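Local coordinates for protein alpha-Amylase (Thermotoga maritima, PDB 2B5D) that belongs to glycosyl hydrolase family 57, joining a mostly parallel alpha/beta barrel-like domain to a helical C-terminal region, at residues Y220-P225 with M338-I344; R2-L6 with S374-V380; L444-V448 with R499-E503. All blocks are in the same frame, centred on the assembly; numbering follows the deposited sequence.

In the fold
Contacts 1 and 2 occupy one corner of the family 57 domain, their centres about 12 Å apart. The first residues of strand 3-11 lie between strands 343-349 and 377-379: contact 2 pairs them with 377-379, while contact 1 ties the start of 343-349 to the loop 220-225. Backbone pairs I344 O with L6 N and I344 N with K4 O, each 2.8 Å apart and probably hydrogen-bonded, join the two contacts directly. Along the chain, contact 2 encloses contact 1. Contact 3 follows both, in the helical C-terminal region on the opposite side of the chain's centre, with nearest atoms about 39 Å from contact 1 and about 38 Å from contact 2.

Contact 1 (Y220-P225 with M338-I344); sequences YGVYRP and MGVEPVI
Y223 and V343 join the loop ahead of strand 226-227 to the start of strand 343-349, one of the parallel strands in the alpha/beta barrel-like domain of this family 57 glycosyl hydrolase. Two hydrogen bonds cross the contact. V343 N donates to Y223 O at 2.7 Å, almost linearly. The weaker one runs from R224 NH1 to E341 O at 3.0 Å, the oxygen lying in the guanidinium plane at its edge; NH2 of the same arginine bonds E391 O. Y220 OH bonds E391 and Y223 OH bonds D238.

The branches of V340 serve two flat groups: CG2 lies over one guanidinium face of R224, and CG1 makes a CH-pi contact with the Y220 ring, 4.2 Å from its centroid. M338 SD approaches that ring obliquely, 5.4 Å from the centroid, a Met-aromatic contact.

The remaining packing is apolar. Unbranched and extended beyond CG (chi2 -176°), M338 can push its methyl into the corner made by two tyrosine CB atoms, CE lying 3.6 Å from Y223 CB and 4.0 Å from Y220 CB. Farther along, the rigid ring of P225 meets V343 at about a right angle, CD to CG1 at 4.0 Å.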
loop_
_atom_site.group_PDB
_atom_site.type_symbol
_atom_site.label_atom_id
_atom_site.label_comp_id
_atom_site.label_asym_id
_atom_site.label_seq_id
_atom_site.Cartn_x
_atom_site.Cartn_y
_atom_site.Cartn_z
ATOM N N TYR A 220 35.148 -13.628 -37.704
ATOM C CA TYR A 220 35.640 -14.135 -36.454
ATOM C C TYR A 220 34.649 -14.134 -35.278
ATOM O O TYR A 220 35.097 -14.070 -34.157
ATOM C CB TYR A 220 36.886 -13.341 -36.047
ATOM C CG TYR A 220 37.974 -13.416 -37.097
ATOM C CD1 TYR A 220 38.517 -12.253 -37.658
ATOM C CD2 TYR A 220 38.434 -14.671 -37.558
ATOM C CE1 TYR A 220 39.518 -12.320 -38.644
ATOM C CE2 TYR A 220 39.405 -14.771 -38.547
ATOM C CZ TYR A 220 39.947 -13.591 -39.085
ATOM O OH TYR A 220 40.916 -13.697 -40.036
ATOM N N GLY A 221 33.341 -14.193 -35.528
ATOM C CA GLY A 221 32.309 -13.992 -34.498
ATOM C C GLY A 221 32.574 -12.939 -33.428
ATOM O O GLY A 221 33.023 -11.831 -33.754
ATOM N N VAL A 222 32.348 -13.267 -32.146
ATOM C CA VAL A 222 32.505 -12.277 -31.089
ATOM C C VAL A 222 33.900 -12.153 -30.594
ATOM O O VAL A 222 34.165 -11.386 -29.671
ATOM C CB VAL A 222 31.560 -12.515 -29.879
ATOM C CG1 VAL A 222 30.141 -12.394 -30.326
ATOM C CG2 VAL A 222 31.827 -13.931 -29.169
ATOM N N TYR A 223 34.810 -12.900 -31.215
ATOM C CA TYR A 223 36.213 -13.006 -30.746
ATOM C C TYR A 223 37.215 -12.109 -31.468
ATOM O O TYR A 223 38.425 -12.220 -31.264
ATOM C CB TYR A 223 36.686 -14.499 -30.795
ATOM C CG TYR A 223 35.729 -15.323 -29.975
ATOM C CD1 TYR A 223 35.697 -15.187 -28.584
ATOM C CD2 TYR A 223 34.810 -16.181 -30.594
ATOM C CE1 TYR A 223 34.783 -15.931 -27.802
ATOM C CE2 TYR A 223 33.925 -16.923 -29.839
ATOM C CZ TYR A 223 33.905 -16.784 -28.454
ATOM O OH TYR A 223 32.971 -17.464 -27.723
ATOM N N ARG A 224 36.706 -11.197 -32.273
ATOM C CA ARG A 224 37.467 -10.001 -32.632
ATOM C C ARG A 224 36.509 -8.783 -32.694
ATOM O O ARG A 224 35.371 -8.914 -33.167
ATOM C CB ARG A 224 38.187 -10.256 -33.970
ATOM C CG ARG A 224 39.618 -10.880 -33.708
ATOM C CD ARG A 224 40.392 -11.082 -34.948
ATOM N NE ARG A 224 41.347 -10.009 -35.316
ATOM C CZ ARG A 224 42.537 -9.840 -34.746
ATOM N NH1 ARG A 224 42.919 -10.607 -33.729
ATOM N NH2 ARG A 224 43.332 -8.876 -35.170
ATOM N N PRO A 225 36.977 -7.602 -32.272
ATOM C CA PRO A 225 36.203 -6.390 -32.505
ATOM C C PRO A 225 35.935 -6.169 -33.996
ATOM O O PRO A 225 36.604 -6.732 -34.858
ATOM C CB PRO A 225 37.136 -5.276 -32.013
ATOM C CG PRO A 225 38.507 -5.897 -32.035
ATOM C CD PRO A 225 38.240 -7.304 -31.594
ATOM N N MET A 338 40.767 -20.002 -36.026
ATOM C CA MET A 338 40.752 -18.632 -36.542
ATOM C C MET A 338 42.000 -18.262 -37.296
ATOM O O MET A 338 41.909 -17.656 -38.349
ATOM C CB MET A 338 40.595 -17.603 -35.407
ATOM C CG MET A 338 39.240 -17.641 -34.731
ATOM S SD MET A 338 38.956 -16.374 -33.473
ATOM C CE MET A 338 37.179 -16.549 -33.686
ATOM N N GLY A 339 43.164 -18.548 -36.721
ATOM C CA GLY A 339 44.405 -18.191 -37.365
ATOM C C GLY A 339 44.887 -16.826 -36.920
ATOM O O GLY A 339 45.945 -16.328 -37.351
ATOM N N VAL A 340 44.104 -16.192 -36.062
ATOM C CA VAL A 340 44.601 -15.013 -35.363
ATOM C C VAL A 340 44.201 -15.105 -33.872
ATOM O O VAL A 340 43.407 -15.967 -33.478
ATOM C CB VAL A 340 44.159 -13.709 -36.083
ATOM C CG1 VAL A 340 42.611 -13.525 -36.046
ATOM C CG2 VAL A 340 44.945 -12.503 -35.540
ATOM N N GLU A 341 44.799 -14.261 -33.053
ATOM C CA GLU A 341 44.532 -14.239 -31.625
ATOM C C GLU A 341 43.060 -13.815 -31.306
ATOM O O GLU A 341 42.619 -12.734 -31.706
ATOM C CB GLU A 341 45.547 -13.308 -30.945
ATOM C CG GLU A 341 46.988 -13.853 -30.927
ATOM C CD GLU A 341 48.074 -12.751 -30.806
ATOM O OE1 GLU A 341 49.023 -12.911 -29.987
ATOM O OE2 GLU A 341 47.983 -11.724 -31.546
ATOM N N PRO A 342 42.299 -14.681 -30.579
ATOM C CA PRO A 342 40.960 -14.298 -30.133
ATOM C C PRO A 342 41.049 -13.203 -29.078
ATOM O O PRO A 342 42.059 -13.090 -28.359
ATOM C CB PRO A 342 40.386 -15.583 -29.560
ATOM C CG PRO A 342 41.631 -16.389 -29.149
ATOM C CD PRO A 342 42.681 -16.043 -30.140
ATOM N N VAL A 343 40.059 -12.314 -29.060
ATOM C CA VAL A 343 39.915 -11.467 -27.888
ATOM C C VAL A 343 38.593 -11.779 -27.222
ATOM O O VAL A 343 37.538 -11.763 -27.822
ATOM C CB VAL A 343 40.371 -9.942 -28.055
ATOM C CG1 VAL A 343 40.753 -9.598 -29.460
ATOM C CG2 VAL A 343 39.411 -8.937 -27.409
ATOM N N ILE A 344 38.702 -12.231 -25.993
ATOM C CA ILE A 344 37.567 -12.825 -25.308
ATOM C C ILE A 344 37.075 -11.707 -24.446
ATOM O O ILE A 344 37.831 -11.200 -23.563
ATOM C CB ILE A 344 38.013 -14.112 -24.523
ATOM C CG1 ILE A 344 38.393 -15.206 -25.551
ATOM C CG2 ILE A 344 36.943 -14.519 -23.562
ATOM C CD1 ILE A 344 39.323 -16.339 -25.043
#

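Contact 2 (R2-L6 with S374-V380); sequences RGKIL and SKDLKLV
K4 and K378 run side by side and point the same way from paired parallel strands, their NZ atoms 3.2 Å apart. V380 crosses the stem of K4 at about a right angle, its CG1 3.6 Å from K4 CG, so a compact branched residue packs against the lysine's methylenes. R2 likewise crosses K378, CD against CB. Bent at chi3 (106°), the arginine turns its guanidinium edge-on to the loop before strand 377-379, where NH1 makes a weak hydrogen bond to K375 O at 2.6 Å; L377 O lies over one face.

On the other sheet face, G3 has no side chain and leaves its place to L377, which leans over to meet I5 obliquely, CD2 to CG2 at 3.9 Å. These hydrophobic residues suit a face packed against helices 360-373 and 309-338.

Between the strands the ladder alternates donors: G3 N to D376 O, K378 N to G3 O, I5 N to K378 O at 2.7 Å and V380 N to I5 O. The paired strands bring the two amines close, probably at some electrostatic cost. Proximity may lower the proton affinity of one amine, which the long, weak ion pair of K4 with E341 could partly offset.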
loop_
_atom_site.group_PDB
_atom_site.type_symbol
_atom_site.label_atom_id
_atom_site.label_comp_id
_atom_site.label_asym_id
_atom_site.label_seq_id
_atom_site.Cartn_x
_atom_site.Cartn_y
_atom_site.Cartn_z
ATOM N N ARG A 2 49.158 -15.929 -28.246
ATOM C CA ARG A 2 48.369 -16.016 -27.022
ATOM C C ARG A 2 47.005 -15.397 -27.233
ATOM O O ARG A 2 46.871 -14.393 -27.934
ATOM C CB ARG A 2 49.052 -15.252 -25.906
ATOM C CG ARG A 2 50.501 -14.918 -26.185
ATOM C CD ARG A 2 51.066 -13.905 -25.171
ATOM N NE ARG A 2 51.975 -14.510 -24.202
ATOM C CZ ARG A 2 51.852 -15.734 -23.698
ATOM N NH1 ARG A 2 50.820 -16.493 -24.037
ATOM N NH2 ARG A 2 52.758 -16.191 -22.835
ATOM N N GLY A 3 45.996 -16.008 -26.623
ATOM C CA GLY A 3 44.634 -15.477 -26.565
ATOM C C GLY A 3 44.612 -14.234 -25.710
ATOM O O GLY A 3 45.387 -14.122 -24.766
ATOM N N LYS A 4 43.734 -13.289 -26.054
ATOM C CA LYS A 4 43.648 -12.021 -25.321
ATOM C C LYS A 4 42.415 -11.993 -24.426
ATOM O O LYS A 4 41.282 -12.201 -24.884
ATOM C CB LYS A 4 43.703 -10.851 -26.306
ATOM C CG LYS A 4 45.080 -10.760 -26.963
ATOM C CD LYS A 4 45.037 -10.705 -28.471
ATOM C CE LYS A 4 45.538 -9.361 -29.018
ATOM N NZ LYS A 4 47.001 -9.115 -28.772
ATOM N N ILE A 5 42.637 -11.804 -23.133
ATOM C CA ILE A 5 41.488 -11.778 -22.233
ATOM C C ILE A 5 41.130 -10.387 -21.814
ATOM O O ILE A 5 41.937 -9.673 -21.183
ATOM C CB ILE A 5 41.377 -12.959 -21.108
ATOM C CG1 ILE A 5 42.355 -12.789 -19.956
ATOM C CG2 ILE A 5 41.405 -14.429 -21.727
ATOM C CD1 ILE A 5 41.705 -12.005 -18.797
ATOM N N LEU A 6 39.937 -9.970 -22.227
ATOM C CA LEU A 6 39.476 -8.623 -21.873
ATOM C C LEU A 6 38.361 -8.667 -20.809
ATOM O O LEU A 6 37.201 -8.966 -21.103
ATOM C CB LEU A 6 39.188 -7.764 -23.141
ATOM C CG LEU A 6 38.315 -6.503 -23.275
ATOM C CD1 LEU A 6 38.384 -5.472 -22.160
ATOM C CD2 LEU A 6 38.490 -5.851 -24.677
ATOM N N SER A 374 50.255 -17.774 -17.265
ATOM C CA SER A 374 49.854 -18.575 -18.440
ATOM C C SER A 374 50.655 -18.287 -19.709
ATOM O O SER A 374 50.938 -17.141 -20.040
ATOM C CB SER A 374 48.373 -18.400 -18.760
ATOM O OG SER A 374 48.026 -19.094 -19.950
ATOM N N LYS A 375 51.001 -19.367 -20.408
ATOM C CA LYS A 375 51.665 -19.296 -21.693
ATOM C C LYS A 375 50.638 -19.280 -22.844
ATOM O O LYS A 375 51.001 -19.114 -24.007
ATOM C CB LYS A 375 52.675 -20.465 -21.840
ATOM C CG LYS A 375 53.946 -20.321 -20.964
ATOM C CD LYS A 375 54.620 -18.928 -21.118
ATOM C CE LYS A 375 55.801 -18.710 -20.136
ATOM N NZ LYS A 375 57.050 -19.444 -20.540
ATOM N N ASP A 376 49.365 -19.453 -22.519
ATOM C CA ASP A 376 48.310 -19.497 -23.534
ATOM C C ASP A 376 47.518 -18.144 -23.643
ATOM O O ASP A 376 46.644 -17.997 -24.504
ATOM C CB ASP A 376 47.329 -20.659 -23.219
ATOM C CG ASP A 376 47.892 -22.083 -23.579
ATOM O OD1 ASP A 376 48.456 -22.291 -24.702
ATOM O OD2 ASP A 376 47.708 -23.024 -22.748
ATOM N N LEU A 377 47.819 -17.185 -22.763
ATOM C CA LEU A 377 46.876 -16.107 -22.424
ATOM C C LEU A 377 47.575 -14.866 -21.952
ATOM O O LEU A 377 48.585 -14.916 -21.257
ATOM C CB LEU A 377 45.875 -16.505 -21.320
ATOM C CG LEU A 377 44.767 -17.530 -21.487
ATOM C CD1 LEU A 377 43.974 -17.551 -20.215
ATOM C CD2 LEU A 377 43.847 -17.258 -22.667
ATOM N N LYS A 378 46.982 -13.749 -22.340
ATOM C CA LYS A 378 47.440 -12.422 -21.992
ATOM C C LYS A 378 46.216 -11.593 -21.533
ATOM O O LYS A 378 45.133 -11.694 -22.116
ATOM C CB LYS A 378 48.051 -11.801 -23.250
ATOM C CG LYS A 378 48.817 -10.484 -23.005
ATOM C CD LYS A 378 49.638 -10.117 -24.216
ATOM C CE LYS A 378 48.860 -10.412 -25.504
ATOM N NZ LYS A 378 49.303 -9.547 -26.663
ATOM N N LEU A 379 46.375 -10.806 -20.479
ATOM C CA LEU A 379 45.373 -9.796 -20.153
ATOM C C LEU A 379 45.623 -8.613 -21.082
ATOM O O LEU A 379 46.763 -8.236 -21.259
ATOM C CB LEU A 379 45.493 -9.318 -18.719
ATOM C CG LEU A 379 45.332 -10.327 -17.571
ATOM C CD1 LEU A 379 45.567 -9.622 -16.212
ATOM C CD2 LEU A 379 43.986 -11.013 -17.591
ATOM N N VAL A 380 44.553 -8.061 -21.666
ATOM C CA VAL A 380 44.592 -6.817 -22.457
ATOM C C VAL A 380 43.527 -5.839 -21.955
ATOM O O VAL A 380 42.538 -6.253 -21.351
ATOM C CB VAL A 380 44.357 -7.094 -23.990
ATOM C CG1 VAL A 380 45.416 -8.054 -24.543
ATOM C CG2 VAL A 380 42.937 -7.649 -24.282
#

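Contact 3 (L444-V448 with R499-E503); sequences LVERV and RIDEE
The helical turn L444-V448 faces I500 in the connection that leads into helix 502-511, the closest CA atoms being those of V448 and I500, 8.1 Å apart. Within the turn, V448 N bonds L444 O at 3.0 Å, the ordinary i to i+4 pattern that sets the two side chains on neighbouring turns of one helix face. I500 itself is extended, and the chain then turns into the next helix at D501, the N-cap. Aspartate suits that place because its short side chain brings the carboxylate to the first-turn N-H groups; OD2 takes weak bonds from E503 N, at 3.4 Å, and from M504 N.

No hydrogen bond crosses the contact, and its centre is aliphatic. L444 and I500 reach toward each other tip to tip, with L444 CD1 3.7 Å from I500 CG2. V448 comes in obliquely, and its CG2 touches both CG2 and CD1 of I500, each at 3.8 Å. In I500, a chi1 of -67° sets CG1 anti to the carbonyl carbon and CG2 anti to the backbone N, so that CG2 and, through CG1, CD1 both meet the helix, which a beta-branched residue does well. At the more exposed margin E502 crosses L444 at about a right angle, its CG lying 4.0 Å from L444 CD2, and this methylene of the glutamate extends the apolar patch. E502 OE1 lies near the R447 guanidinium plane at its edge, but at 4.3 Å from NH1 it is too far for a salt bridge; R447 instead forms one through NH2 with E509.

In the C-terminal helical region the contact thus docks helix 443-458 against the lead-in and first turn of helix 502-511, where L505 continues the packing on L444 and V448, while helix 473-496 adds L495 beside V445.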
loop_
_atom_site.group_PDB
_atom_site.type_symbol
_atom_site.label_atom_id
_atom_site.label_comp_id
_atom_site.label_asym_id
_atom_site.label_seq_id
_atom_site.Cartn_x
_atom_site.Cartn_y
_atom_site.Cartn_z
ATOM N N LEU A 444 19.764 33.766 -15.008
ATOM C CA LEU A 444 18.688 33.166 -14.227
ATOM C C LEU A 444 17.958 32.166 -15.110
ATOM O O LEU A 444 17.747 31.045 -14.693
ATOM C CB LEU A 444 17.698 34.211 -13.722
ATOM C CG LEU A 444 17.162 34.098 -12.281
ATOM C CD1 LEU A 444 15.696 34.572 -12.221
ATOM C CD2 LEU A 444 17.312 32.711 -11.610
ATOM N N VAL A 445 17.585 32.589 -16.319
ATOM C CA VAL A 445 16.969 31.718 -17.322
ATOM C C VAL A 445 17.849 30.500 -17.636
ATOM O O VAL A 445 17.346 29.398 -17.872
ATOM C CB VAL A 445 16.693 32.495 -18.611
ATOM C CG1 VAL A 445 16.492 31.571 -19.777
ATOM C CG2 VAL A 445 15.457 33.371 -18.441
ATOM N N GLU A 446 19.154 30.728 -17.588
ATOM C CA GLU A 446 20.159 29.753 -17.898
ATOM C C GLU A 446 20.249 28.719 -16.785
ATOM O O GLU A 446 20.219 27.523 -17.059
ATOM C CB GLU A 446 21.513 30.435 -18.104
ATOM C CG GLU A 446 22.446 29.653 -19.040
ATOM C CD GLU A 446 23.933 29.872 -18.752
ATOM O OE1 GLU A 446 24.255 30.476 -17.704
ATOM O OE2 GLU A 446 24.779 29.411 -19.555
ATOM N N ARG A 447 20.377 29.189 -15.544
ATOM C CA ARG A 447 20.236 28.339 -14.364
ATOM C C ARG A 447 18.947 27.476 -14.383
ATOM O O ARG A 447 18.971 26.281 -14.039
ATOM C CB ARG A 447 20.338 29.177 -13.115
ATOM C CG ARG A 447 21.769 29.552 -12.780
ATOM C CD ARG A 447 21.815 30.543 -11.588
ATOM N NE ARG A 447 21.264 29.953 -10.368
ATOM C CZ ARG A 447 20.591 30.614 -9.427
ATOM N NH1 ARG A 447 20.352 31.910 -9.553
ATOM N NH2 ARG A 447 20.140 29.964 -8.359
ATOM N N VAL A 448 17.854 28.059 -14.859
ATOM C CA VAL A 448 16.578 27.361 -14.891
ATOM C C VAL A 448 16.592 26.264 -15.951
ATOM O O VAL A 448 16.143 25.120 -15.727
ATOM C CB VAL A 448 15.418 28.364 -15.115
ATOM C CG1 VAL A 448 14.104 27.698 -15.499
ATOM C CG2 VAL A 448 15.232 29.253 -13.840
ATOM N N ARG A 499 7.438 34.041 -13.736
ATOM C CA ARG A 499 7.510 33.943 -12.285
ATOM C C ARG A 499 8.546 32.933 -11.788
ATOM O O ARG A 499 8.256 32.071 -10.943
ATOM C CB ARG A 499 6.119 33.694 -11.668
ATOM C CG ARG A 499 5.283 32.671 -12.402
ATOM C CD ARG A 499 4.002 32.291 -11.652
ATOM N NE ARG A 499 3.522 30.997 -12.129
ATOM C CZ ARG A 499 3.933 29.821 -11.648
ATOM N NH1 ARG A 499 4.827 29.789 -10.655
ATOM N NH2 ARG A 499 3.451 28.679 -12.151
ATOM N N ILE A 500 9.766 33.058 -12.299
ATOM C CA ILE A 500 10.848 32.224 -11.773
ATOM C C ILE A 500 10.946 32.430 -10.274
ATOM O O ILE A 500 11.026 33.563 -9.800
ATOM C CB ILE A 500 12.219 32.487 -12.450
ATOM C CG1 ILE A 500 12.179 32.053 -13.910
ATOM C CG2 ILE A 500 13.353 31.745 -11.718
ATOM C CD1 ILE A 500 13.407 32.508 -14.680
ATOM N N ASP A 501 10.976 31.313 -9.551
ATOM C CA ASP A 501 10.948 31.278 -8.105
ATOM C C ASP A 501 12.329 30.875 -7.654
ATOM O O ASP A 501 12.697 29.711 -7.665
ATOM C CB ASP A 501 9.886 30.258 -7.706
ATOM C CG ASP A 501 9.731 30.085 -6.211
ATOM O OD1 ASP A 501 8.619 29.613 -5.836
ATOM O OD2 ASP A 501 10.693 30.378 -5.443
ATOM N N GLU A 502 13.104 31.850 -7.235
ATOM C CA GLU A 502 14.513 31.631 -7.060
ATOM C C GLU A 502 14.906 30.727 -5.936
ATOM O O GLU A 502 15.972 30.111 -5.988
ATOM C CB GLU A 502 15.248 32.946 -6.926
ATOM C CG GLU A 502 15.337 33.703 -8.231
ATOM C CD GLU A 502 16.345 34.823 -8.123
ATOM O OE1 GLU A 502 17.497 34.525 -7.688
ATOM O OE2 GLU A 502 15.977 35.985 -8.457
ATOM N N GLU A 503 14.063 30.673 -4.910
ATOM C CA GLU A 503 14.338 29.869 -3.723
ATOM C C GLU A 503 14.100 28.382 -3.989
ATOM O O GLU A 503 14.864 27.534 -3.516
ATOM C CB GLU A 503 13.478 30.349 -2.544
ATOM C CG GLU A 503 13.909 31.697 -1.979
ATOM C CD GLU A 503 13.505 31.851 -0.514
ATOM O OE1 GLU A 503 14.365 31.554 0.366
ATOM O OE2 GLU A 503 12.327 32.240 -0.258
#